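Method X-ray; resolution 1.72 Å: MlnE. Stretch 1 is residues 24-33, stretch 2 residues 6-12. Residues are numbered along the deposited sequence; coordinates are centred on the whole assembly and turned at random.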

# COMPACT_ATOMS: atom_id res chain seq x y z
N GLU A 24 -3.86 20.49 25.96
CA GLU A 24 -3.19 20.00 24.73
C GLU A 24 -1.66 20.04 24.88
O GLU A 24 -0.96 19.06 24.57
CB GLU A 24 -3.61 20.85 23.53
CG GLU A 24 -5.06 20.74 23.07
CD GLU A 24 -5.39 21.79 22.00
OE1 GLU A 24 -6.32 21.56 21.18
OE2 GLU A 24 -4.72 22.85 21.98
N GLY A 25 -1.14 21.17 25.36
CA GLY A 25 0.30 21.34 25.57
C GLY A 25 0.87 20.31 26.53
O GLY A 25 1.97 19.76 26.35
N LEU A 26 0.11 20.05 27.58
CA LEU A 26 0.50 19.03 28.52
C LEU A 26 0.47 17.65 27.86
O LEU A 26 1.43 16.91 28.01
CB LEU A 26 -0.42 19.06 29.76
CG LEU A 26 -0.14 18.02 30.85
CD1 LEU A 26 1.27 18.19 31.38
CD2 LEU A 26 -1.20 18.14 31.95
N GLU A 27 -0.62 17.31 27.16
CA GLU A 27 -0.70 16.01 26.46
C GLU A 27 0.55 15.84 25.54
O GLU A 27 1.23 14.79 25.56
CB GLU A 27 -2.02 15.85 25.70
CG GLU A 27 -2.09 14.59 24.79
CD GLU A 27 -3.47 14.35 24.14
OE1 GLU A 27 -3.58 14.32 22.90
OE2 GLU A 27 -4.48 14.15 24.86
N LEU A 28 0.91 16.91 24.82
CA LEU A 28 2.09 16.83 23.92
C LEU A 28 3.38 16.58 24.68
O LEU A 28 4.20 15.72 24.30
CB LEU A 28 2.20 18.10 23.08
CG LEU A 28 3.13 18.16 21.85
CD1 LEU A 28 3.17 16.82 21.10
CD2 LEU A 28 2.62 19.28 20.96
N ILE A 29 3.55 17.27 25.81
CA ILE A 29 4.78 17.04 26.60
C ILE A 29 4.90 15.60 27.10
O ILE A 29 6.00 15.01 27.14
CB ILE A 29 4.85 18.03 27.81
CG1 ILE A 29 5.13 19.45 27.30
CG2 ILE A 29 5.92 17.57 28.83
CD1 ILE A 29 4.58 20.55 28.19
N LYS A 30 3.76 15.04 27.51
CA LYS A 30 3.72 13.68 27.99
C LYS A 30 4.13 12.71 26.89
O LYS A 30 4.63 11.63 27.22
CB LYS A 30 2.33 13.33 28.46
CG LYS A 30 1.95 14.06 29.74
CD LYS A 30 0.50 13.77 30.06
CE LYS A 30 0.20 13.99 31.53
NZ LYS A 30 -1.26 14.18 31.71
N SER A 31 3.92 13.08 25.61
CA SER A 31 4.36 12.23 24.47
C SER A 31 5.84 12.40 24.08
O SER A 31 6.30 11.69 23.19
CB SER A 31 3.51 12.49 23.24
OG SER A 31 3.92 13.69 22.54
N LEU A 32 6.58 13.30 24.72
CA LEU A 32 7.94 13.60 24.27
C LEU A 32 8.85 12.40 24.34
O LEU A 32 8.81 11.63 25.32
CB LEU A 32 8.57 14.79 25.01
CG LEU A 32 8.05 16.16 24.58
CD1 LEU A 32 8.94 17.24 25.19
CD2 LEU A 32 7.96 16.33 23.06
N GLY A 33 9.63 12.24 23.26
CA GLY A 33 10.45 11.05 23.01
C GLY A 33 9.71 9.80 22.56
O GLY A 33 10.33 8.73 22.44
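Stretch 2 6-12: MQIEQIV

Residues 6-12 form a helix that packs nearly antiparallel to helix 24-30, with an angle of 163° between their N-to-C directions and axes 10.0 Å apart at closest approach. The register therefore runs in reverse: Gly25 CA lies 6.3 Å from Ile11 CA, Ile29 CA lies 6.5 Å from Ile8 CA, and Leu32 CA, just beyond the first helix, is 8.2 Å from Gln7 CA.

Ile11 is the centre of the contact. Its chi1 is m and its chi2 t, the common isoleucine conformation on a helix, where the bulk at CB must avoid the preceding turn. Ile11 CD1 thus extends to 3.6 Å from Ile29 CG1, 4.1 Å from Leu28 CG and 4.0 Å from Leu32 CD1, while Ile11 CG2 rests 3.6 Å from Gly25 O. At Gly25 a CB would point toward the second helix at a contact distance of 3.8 Å from Ile11 CG2, so the geometry does not make glycine obligatory here; the bare backbone does let Ile11 CG2 rest against the carbonyl.

Ile29 shares the m,t conformation, and Ile29 CG2 comes within 4.4 Å of Ile8 CG1. The CA-to-CB bond of Ile8, also m,t, points sideways, yet Ile8 CG1 still reaches 3.8 Å from Leu32 CD1. Leu32 adopts m,t as well, the familiar leucine rotamer; both its methyls, Leu32 CD1 and Leu32 CD2, reach Ile11 CD1 at 4.0 Å, and Leu32 CD2 lies 3.6 Å from Gln7 NE2. That last approach is van der Waals packing, and no hydrogen bond joins the stretches. Gln7 has chi1 at -128°, between wells; glutamine suits this exposed site because its aliphatic part can pack against Leu32 while the amide remains compatible with solvent.

Ser31, with chi1 p, turns its hydroxyl back on its own helix: Ser31 OG donates to Leu28 O at 2.7 Å. Gly33 follows with phi 75°, a conformation that favours glycine.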

# COMPACT_ATOMS: atom_id res chain seq x y z
N MET A 6 14.91 22.09 25.79
CA MET A 6 14.55 22.98 24.68
C MET A 6 13.16 22.63 24.14
O MET A 6 12.32 23.51 23.98
CB MET A 6 15.66 22.99 23.59
CG MET A 6 16.86 23.86 24.02
SD MET A 6 18.37 23.95 23.02
CE MET A 6 19.27 25.32 23.80
N GLN A 7 12.89 21.35 23.96
CA GLN A 7 11.59 20.87 23.45
C GLN A 7 10.37 21.24 24.30
O GLN A 7 9.31 21.63 23.79
CB GLN A 7 11.63 19.36 23.36
CG GLN A 7 11.20 18.84 22.01
CD GLN A 7 11.74 17.44 21.79
OE1 GLN A 7 12.81 17.10 22.28
NE2 GLN A 7 10.98 16.63 21.08
N ILE A 8 10.53 21.10 25.61
CA ILE A 8 9.46 21.50 26.52
C ILE A 8 9.19 23.01 26.42
O ILE A 8 8.03 23.41 26.28
CB ILE A 8 9.79 21.08 27.97
CG1 ILE A 8 9.76 19.56 28.08
CG2 ILE A 8 8.77 21.66 28.93
CD1 ILE A 8 10.52 19.02 29.28
N GLU A 9 10.25 23.83 26.45
CA GLU A 9 10.12 25.32 26.35
C GLU A 9 9.43 25.70 25.03
O GLU A 9 8.50 26.52 25.00
CB GLU A 9 11.48 26.04 26.47
CG GLU A 9 12.59 25.20 27.12
CD GLU A 9 13.85 25.97 27.53
OE1 GLU A 9 14.85 25.96 26.75
OE2 GLU A 9 13.87 26.55 28.64
N GLN A 10 9.90 25.08 23.95
CA GLN A 10 9.22 25.10 22.65
C GLN A 10 7.70 25.04 22.82
O GLN A 10 6.98 25.94 22.38
CB GLN A 10 9.68 23.86 21.86
CG GLN A 10 10.00 24.04 20.39
CD GLN A 10 10.74 22.82 19.85
OE1 GLN A 10 10.23 21.69 19.89
NE2 GLN A 10 11.96 23.02 19.39
N ILE A 11 7.23 23.95 23.46
CA ILE A 11 5.78 23.69 23.64
C ILE A 11 5.17 24.76 24.55
O ILE A 11 4.06 25.24 24.28
CB ILE A 11 5.49 22.27 24.23
CG1 ILE A 11 5.99 21.17 23.28
CG2 ILE A 11 3.99 22.08 24.53
CD1 ILE A 11 6.21 19.81 23.92
N VAL A 12 5.89 25.12 25.61
CA VAL A 12 5.43 26.17 26.54
C VAL A 12 5.09 27.43 25.75
O VAL A 12 3.98 27.97 25.86
CB VAL A 12 6.50 26.45 27.62
CG1 VAL A 12 6.25 27.79 28.30
CG2 VAL A 12 6.51 25.33 28.64